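Long-range contacts in WR4 (Caenorhabditis elegans, PDB 1M1S), which is of unknown function but belongs to the major sperm protein family, whose best-known nematode members assemble into the filaments that drive sperm crawling: residues P15-Y20 / I110-A115; G24-H29 / D69-P74; L39-K44 / I82-A87. All coordinates share one frame; numbering follows the deposited sequence.

How the contacts relate
Of the three strand pairings in the WR4 sandwich, contact 3 lies nearest the centre of the chain and is largely buried: a regular antiparallel ladder with aliphatic packing on one face and lysines on the other. Contacts 1 and 2 are only partly buried and are linked to each other by hydrogen bonds between Tyr-20 OH and Ser-27 OG and between Pro-15 O and His-29 ND1. Contact 1 is a parallel pairing of the first and last strands; contact 2 is antiparallel, glycine-rich and less regular. All three meet in the interior, where Leu-113 and Ile-70 both pack on Ile-82, while Val-111 bonds to Ile-82 along the backbone.

Contact 1. Residues P15-Y20 / I110-A115; sequences PPTGNY and IVKLIA
Gly-18 and Ile-114 carry the backbone pairing of 15-20 with 110-115, in which the two strands run almost parallel, 9° apart. Gly-18 N donates to Lys-112 O, and Gly-18 O accepts from Ile-114 N at 3.1 Å. Ile-114 O in turn takes the N-H of Tyr-20 at 2.9 Å in a nearly straight bond (172° at the hydrogen). Each of these two residues thus reaches two partners on the opposite strand, as parallel pairing requires, and weaker CA-H...O contacts fill the intervals.

Apolar packing on the inner face centres on Tyr-20. Its CG stands anti to the carbonyl carbon (chi1 -39°), and the ring comes back over the preceding backbone, with Gly-18 C 3.6 Å from the ring plane. A side chain on Gly-18 would collide with the phenol oxygen, which is the local reason why glycine fits here. Leu-113 approaches the ring at its edge, in plane, its CD2 3.2 Å from Tyr-20 OH and 3.7 Å from CE1. The polar end of the phenol is satisfied by Ser-27 OG on the next strand.

On the outer face the contacts are lighter. Thr-17 CG2 rests 3.8 Å from Lys-112 CB, while the far end of the extended lysine chain leads away. Asn-19 lies alongside Ile-114, OD1 3.6 Å from CD1.

A first strand that pairs antiparallel with the second and, further on, parallel with the last is characteristic of immunoglobulin-like beta sandwiches, the fold of the major sperm protein domain.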
# COMPACT_ATOMS: atom_id res chain seq x y z
N PRO A 15 0.47 -1.88 10.41
CA PRO A 15 0.42 -3.33 10.68
C PRO A 15 0.27 -4.04 9.35
O PRO A 15 0.11 -3.40 8.31
CB PRO A 15 -0.85 -3.43 11.53
CG PRO A 15 -0.89 -2.13 12.25
CD PRO A 15 -0.61 -1.20 11.11
N PRO A 16 0.37 -5.38 9.35
CA PRO A 16 0.22 -6.13 8.09
C PRO A 16 -1.22 -6.49 7.81
O PRO A 16 -1.52 -7.31 6.94
CB PRO A 16 1.07 -7.37 8.35
CG PRO A 16 0.91 -7.58 9.81
CD PRO A 16 1.08 -6.19 10.34
N THR A 17 -2.10 -5.90 8.62
CA THR A 17 -3.54 -6.11 8.52
C THR A 17 -4.20 -4.87 9.07
O THR A 17 -3.60 -4.12 9.81
CB THR A 17 -4.01 -7.32 9.38
OG1 THR A 17 -3.30 -8.51 9.02
CG2 THR A 17 -5.47 -7.56 9.18
N GLY A 18 -5.45 -4.68 8.67
CA GLY A 18 -6.26 -3.57 9.14
C GLY A 18 -7.55 -4.24 9.58
O GLY A 18 -8.21 -4.94 8.80
N ASN A 19 -7.87 -4.11 10.86
CA ASN A 19 -9.09 -4.69 11.40
C ASN A 19 -10.07 -3.57 11.78
O ASN A 19 -9.79 -2.78 12.68
CB ASN A 19 -8.74 -5.58 12.60
CG ASN A 19 -7.81 -6.74 12.22
OD1 ASN A 19 -8.24 -7.91 12.13
ND2 ASN A 19 -6.53 -6.41 11.98
N TYR A 20 -11.25 -3.57 11.14
CA TYR A 20 -12.27 -2.53 11.33
C TYR A 20 -13.66 -2.99 11.76
O TYR A 20 -13.98 -4.16 11.80
CB TYR A 20 -12.46 -1.76 10.02
CG TYR A 20 -11.20 -1.52 9.30
CD1 TYR A 20 -10.82 -2.35 8.26
CD2 TYR A 20 -10.38 -0.46 9.64
CE1 TYR A 20 -9.64 -2.12 7.56
CE2 TYR A 20 -9.20 -0.22 8.96
CZ TYR A 20 -8.83 -1.06 7.91
OH TYR A 20 -7.68 -0.80 7.19
N ILE A 110 0.50 -8.22 0.64
CA ILE A 110 -0.97 -8.24 0.71
C ILE A 110 -1.47 -7.80 2.07
O ILE A 110 -1.35 -8.53 3.04
CB ILE A 110 -1.54 -9.70 0.42
CG1 ILE A 110 -1.44 -10.03 -1.06
CG2 ILE A 110 -3.01 -9.83 0.85
CD1 ILE A 110 -1.90 -11.44 -1.43
N VAL A 111 -2.05 -6.61 2.16
CA VAL A 111 -2.59 -6.19 3.44
C VAL A 111 -4.05 -6.66 3.51
O VAL A 111 -4.87 -6.36 2.62
CB VAL A 111 -2.52 -4.68 3.59
CG1 VAL A 111 -2.86 -4.27 5.03
CG2 VAL A 111 -1.14 -4.18 3.16
N LYS A 112 -4.36 -7.46 4.53
CA LYS A 112 -5.70 -7.98 4.72
C LYS A 112 -6.54 -6.87 5.30
O LYS A 112 -6.03 -6.02 6.01
CB LYS A 112 -5.69 -9.13 5.71
CG LYS A 112 -4.65 -10.19 5.48
CD LYS A 112 -4.89 -11.36 6.44
CE LYS A 112 -4.29 -12.66 5.93
NZ LYS A 112 -4.87 -13.88 6.54
N LEU A 113 -7.82 -6.84 4.96
CA LEU A 113 -8.74 -5.84 5.50
C LEU A 113 -10.02 -6.58 5.96
O LEU A 113 -10.90 -6.91 5.16
CB LEU A 113 -9.03 -4.74 4.47
CG LEU A 113 -7.85 -3.91 3.92
CD1 LEU A 113 -8.33 -2.97 2.82
CD2 LEU A 113 -7.14 -3.13 5.03
N ILE A 114 -10.06 -6.89 7.26
CA ILE A 114 -11.18 -7.60 7.88
C ILE A 114 -12.13 -6.62 8.54
O ILE A 114 -11.75 -5.92 9.47
CB ILE A 114 -10.69 -8.59 8.98
CG1 ILE A 114 -9.64 -9.56 8.44
CG2 ILE A 114 -11.88 -9.34 9.53
CD1 ILE A 114 -8.90 -10.35 9.54
N ALA A 115 -13.37 -6.58 8.07
CA ALA A 115 -14.38 -5.69 8.63
C ALA A 115 -15.42 -6.56 9.28
O ALA A 115 -16.07 -7.35 8.62
CB ALA A 115 -15.01 -4.87 7.54

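Contact 2. Residues G24-H29 / D69-P74; sequences GGNSTH and DINRLP
Gly-25 and Arg-72 bridge the antiparallel segments (169° between their directions) only loosely: Gly-25 N donates to Arg-72 O at 3.0 Å from well above the carbonyl plane, and the return bond from Arg-72 N to Gly-25 O is weak. The backbones stand wider apart at Ser-27 and Ile-70, whose CA atoms are 6.1 Å from each other, and the buried Ile-70 N has no partner in the model. Close approach at the other end is eased by glycine, since a CB on Gly-25 would sit tightly against Arg-72 CB, which already lies 3.3 Å from Gly-25 N. The guanidinium leads away to Ala-22 O and Pro-76 O. This joins the second and fifth strands of the immunoglobulin-like sandwich, adjacent in the sheet though not in sequence. On its inner face Ile-70 crosses His-29 at about a right angle; CD1, anti along the chain (chi2 173°), sits 3.3 Å from His-29 NE2 and 3.4 Å from CD2. Hydrogen bonds at both nitrogens fix the imidazole's rotation: NE2 with Ser-27 OG at 2.8 Å, ND1 with Pro-15 O. On the outer face Thr-28 CG2 lies alongside Asp-69, 3.7 Å from OD1, while OD2 forms a salt bridge with Lys-67.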
# COMPACT_ATOMS: atom_id res chain seq x y z
N GLY A 24 -17.93 1.13 10.04
CA GLY A 24 -17.04 2.23 9.74
C GLY A 24 -15.77 2.13 10.54
O GLY A 24 -15.80 1.76 11.71
N GLY A 25 -14.65 2.49 9.91
CA GLY A 25 -13.37 2.41 10.58
C GLY A 25 -12.22 3.18 9.97
O GLY A 25 -12.40 3.93 9.00
N ASN A 26 -11.03 2.92 10.48
CA ASN A 26 -9.86 3.62 10.04
C ASN A 26 -8.61 3.03 10.64
O ASN A 26 -8.64 2.51 11.75
CB ASN A 26 -9.98 5.03 10.54
CG ASN A 26 -9.13 5.97 9.81
OD1 ASN A 26 -8.46 5.61 8.85
ND2 ASN A 26 -9.16 7.21 10.25
N SER A 27 -7.50 3.19 9.92
CA SER A 27 -6.18 2.72 10.35
C SER A 27 -5.06 3.31 9.48
O SER A 27 -5.21 3.41 8.27
CB SER A 27 -6.09 1.20 10.29
OG SER A 27 -6.11 0.78 8.93
N THR A 28 -3.94 3.67 10.09
CA THR A 28 -2.81 4.24 9.36
C THR A 28 -1.74 3.14 9.26
O THR A 28 -1.65 2.28 10.14
CB THR A 28 -2.15 5.47 10.09
OG1 THR A 28 -3.14 6.43 10.49
CG2 THR A 28 -1.18 6.18 9.14
N HIS A 29 -1.02 3.11 8.14
CA HIS A 29 0.03 2.12 7.96
C HIS A 29 1.37 2.74 7.59
O HIS A 29 1.43 3.77 6.93
CB HIS A 29 -0.39 1.05 6.95
CG HIS A 29 -1.67 0.36 7.29
ND1 HIS A 29 -1.73 -0.94 7.74
CD2 HIS A 29 -2.95 0.81 7.28
CE1 HIS A 29 -2.99 -1.26 8.00
NE2 HIS A 29 -3.75 -0.22 7.73
N ASP A 69 -2.97 5.51 4.04
CA ASP A 69 -4.26 5.81 4.64
C ASP A 69 -5.40 4.98 4.04
O ASP A 69 -5.76 5.23 2.88
CB ASP A 69 -4.56 7.30 4.58
CG ASP A 69 -3.64 8.13 5.39
OD1 ASP A 69 -2.87 7.47 6.15
OD2 ASP A 69 -3.66 9.37 5.30
N ILE A 70 -5.90 3.98 4.77
CA ILE A 70 -7.03 3.11 4.37
C ILE A 70 -8.22 3.61 5.21
O ILE A 70 -8.05 3.79 6.41
CB ILE A 70 -6.71 1.62 4.70
CG1 ILE A 70 -5.34 1.29 4.20
CG2 ILE A 70 -7.77 0.71 4.20
CD1 ILE A 70 -4.79 -0.07 4.59
N ASN A 71 -9.40 3.84 4.62
CA ASN A 71 -10.51 4.33 5.41
C ASN A 71 -11.75 3.48 5.21
O ASN A 71 -12.30 3.40 4.10
CB ASN A 71 -10.78 5.81 5.12
CG ASN A 71 -11.82 6.42 6.05
OD1 ASN A 71 -11.84 6.14 7.24
ND2 ASN A 71 -12.74 7.21 5.48
N ARG A 72 -12.19 2.82 6.28
CA ARG A 72 -13.38 1.98 6.23
C ARG A 72 -14.63 2.85 6.36
O ARG A 72 -14.70 3.76 7.19
CB ARG A 72 -13.36 0.88 7.31
CG ARG A 72 -14.64 0.04 7.47
CD ARG A 72 -14.89 -0.94 6.31
NE ARG A 72 -16.24 -1.52 6.37
CZ ARG A 72 -16.68 -2.54 5.62
NH1 ARG A 72 -15.88 -3.13 4.73
NH2 ARG A 72 -17.90 -3.02 5.80
N LEU A 73 -15.56 2.57 5.45
CA LEU A 73 -16.84 3.25 5.36
C LEU A 73 -17.94 2.23 5.66
O LEU A 73 -17.71 1.02 5.60
CB LEU A 73 -17.02 3.77 3.93
CG LEU A 73 -15.91 4.69 3.44
CD1 LEU A 73 -15.73 4.56 1.94
CD2 LEU A 73 -16.18 6.13 3.87
N PRO A 74 -19.14 2.70 6.03
CA PRO A 74 -20.24 1.76 6.32
C PRO A 74 -20.47 0.71 5.22
O PRO A 74 -20.55 1.02 4.03
CB PRO A 74 -21.46 2.68 6.46
CG PRO A 74 -20.92 4.01 6.85
CD PRO A 74 -19.49 4.09 6.40

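Contact 3. Residues L39-K44 / I82-A87; sequences LAFKVK and IVIQYA
Val-43 and Ile-82 meet methyl to methyl, CG1 3.6 Å from CG2, on the face of this strand pair that is turned into the protein. One step along, Phe-41 and Ile-84 lie side by side, pointing the same way, with Phe-41 CB 3.8 Å from Ile-84 CG2. Phe-41 CG takes the crowded position between the backbone N and the carbonyl carbon (chi1 70°), and Val-43 CG2 of the same strand fills in at the edge of the ring, in its plane. Leu-68 of strand 65-72 packs on both Val-43 and Ile-84 in the interior.

The backbone between is equally well knit. Lys-42 and Gln-85 exchange two bonds, N to O each way at 2.8 Å, and Lys-44 with Val-83 repeats the pattern; at the Ala-40 and Ala-87 end one bond of the pair is weak.

The opposite face is looser and more polar; Gln-85 itself is buried there, and the face opens to solvent at Lys-42 and Lys-44. Lys-42, fully extended, runs beside Gln-85 and is partly exposed. Lys-44, the exposed residue of the contact, crosses Gln-85 instead: its chain is bent, chi3 of 93° turning CE out of the extended line, and NZ comes 3.6 Å from Gln-85 CD, with Lys-44 CD 3.9 Å from that same carbon. An alanine in place of Gln-85 would remove the amide and probably leave the ammonium of Lys-44 without this polar neighbour, its bent chain free to turn.

One face apolar, the other opening to solvent at its lysines: this alternation is what a sandwich strand pair displays, here between the third and sixth strands of the immunoglobulin-like fold of the major sperm protein family.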
# COMPACT_ATOMS: atom_id res chain seq x y z
N LEU A 39 12.25 3.46 -3.86
CA LEU A 39 11.14 2.63 -4.31
C LEU A 39 9.89 3.42 -4.71
O LEU A 39 9.65 4.55 -4.23
CB LEU A 39 10.77 1.61 -3.22
CG LEU A 39 11.80 0.63 -2.66
CD1 LEU A 39 11.21 -0.05 -1.45
CD2 LEU A 39 12.23 -0.38 -3.71
N ALA A 40 9.11 2.81 -5.59
CA ALA A 40 7.87 3.38 -6.07
C ALA A 40 6.85 2.34 -5.67
O ALA A 40 7.14 1.16 -5.72
CB ALA A 40 7.90 3.52 -7.58
N PHE A 41 5.70 2.75 -5.18
CA PHE A 41 4.72 1.74 -4.82
C PHE A 41 3.37 2.00 -5.47
O PHE A 41 2.99 3.16 -5.69
CB PHE A 41 4.64 1.53 -3.29
CG PHE A 41 4.02 2.68 -2.52
CD1 PHE A 41 2.64 2.75 -2.34
CD2 PHE A 41 4.82 3.64 -1.93
CE1 PHE A 41 2.06 3.76 -1.56
CE2 PHE A 41 4.25 4.67 -1.14
CZ PHE A 41 2.87 4.73 -0.96
N LYS A 42 2.69 0.91 -5.79
CA LYS A 42 1.37 0.92 -6.41
C LYS A 42 0.42 0.20 -5.48
O LYS A 42 0.72 -0.91 -5.05
CB LYS A 42 1.41 0.18 -7.73
CG LYS A 42 0.05 0.03 -8.39
CD LYS A 42 0.16 -0.61 -9.73
CE LYS A 42 -1.20 -0.76 -10.33
NZ LYS A 42 -1.16 -1.35 -11.71
N VAL A 43 -0.75 0.78 -5.21
CA VAL A 43 -1.74 0.16 -4.32
C VAL A 43 -3.03 -0.32 -5.02
O VAL A 43 -3.84 0.49 -5.48
CB VAL A 43 -2.07 1.13 -3.15
CG1 VAL A 43 -2.95 0.47 -2.12
CG2 VAL A 43 -0.80 1.59 -2.52
N LYS A 44 -3.19 -1.64 -5.11
CA LYS A 44 -4.33 -2.29 -5.75
C LYS A 44 -5.31 -2.64 -4.66
O LYS A 44 -4.98 -3.34 -3.71
CB LYS A 44 -3.87 -3.54 -6.50
CG LYS A 44 -2.77 -3.24 -7.49
CD LYS A 44 -2.05 -4.47 -7.95
CE LYS A 44 -2.65 -5.02 -9.23
NZ LYS A 44 -1.63 -5.79 -9.99
N ILE A 82 -5.55 -5.44 -0.03
CA ILE A 82 -4.83 -4.37 -0.72
C ILE A 82 -3.51 -5.00 -1.11
O ILE A 82 -2.87 -5.67 -0.29
CB ILE A 82 -4.53 -3.20 0.24
CG1 ILE A 82 -5.68 -2.21 0.25
CG2 ILE A 82 -3.22 -2.50 -0.14
CD1 ILE A 82 -5.54 -1.22 1.33
N VAL A 83 -3.12 -4.86 -2.37
CA VAL A 83 -1.85 -5.42 -2.80
C VAL A 83 -0.91 -4.29 -3.14
O VAL A 83 -1.19 -3.51 -4.05
CB VAL A 83 -1.99 -6.35 -4.03
CG1 VAL A 83 -0.66 -7.01 -4.36
CG2 VAL A 83 -2.98 -7.44 -3.75
N ILE A 84 0.18 -4.18 -2.40
CA ILE A 84 1.15 -3.12 -2.67
C ILE A 84 2.25 -3.70 -3.51
O ILE A 84 2.87 -4.69 -3.13
CB ILE A 84 1.75 -2.53 -1.37
CG1 ILE A 84 0.64 -2.04 -0.46
CG2 ILE A 84 2.65 -1.33 -1.69
CD1 ILE A 84 1.09 -1.91 0.91
N GLN A 85 2.42 -3.15 -4.71
CA GLN A 85 3.49 -3.59 -5.61
C GLN A 85 4.58 -2.53 -5.48
O GLN A 85 4.26 -1.38 -5.20
CB GLN A 85 3.02 -3.62 -7.06
CG GLN A 85 1.87 -4.60 -7.36
CD GLN A 85 1.70 -4.86 -8.85
OE1 GLN A 85 1.94 -3.98 -9.67
NE2 GLN A 85 1.30 -6.09 -9.19
N TYR A 86 5.84 -2.93 -5.63
CA TYR A 86 6.95 -1.96 -5.55
C TYR A 86 7.95 -2.14 -6.67
O TYR A 86 7.90 -3.11 -7.41
CB TYR A 86 7.67 -1.96 -4.20
CG TYR A 86 8.19 -3.30 -3.76
CD1 TYR A 86 9.48 -3.75 -4.12
CD2 TYR A 86 7.39 -4.14 -2.99
CE1 TYR A 86 9.93 -5.02 -3.72
CE2 TYR A 86 7.83 -5.38 -2.58
CZ TYR A 86 9.08 -5.82 -2.95
OH TYR A 86 9.43 -7.09 -2.59
N ALA A 87 8.88 -1.21 -6.77
CA ALA A 87 9.88 -1.28 -7.80
C ALA A 87 11.00 -0.38 -7.37
O ALA A 87 10.73 0.59 -6.69
CB ALA A 87 9.29 -0.77 -9.10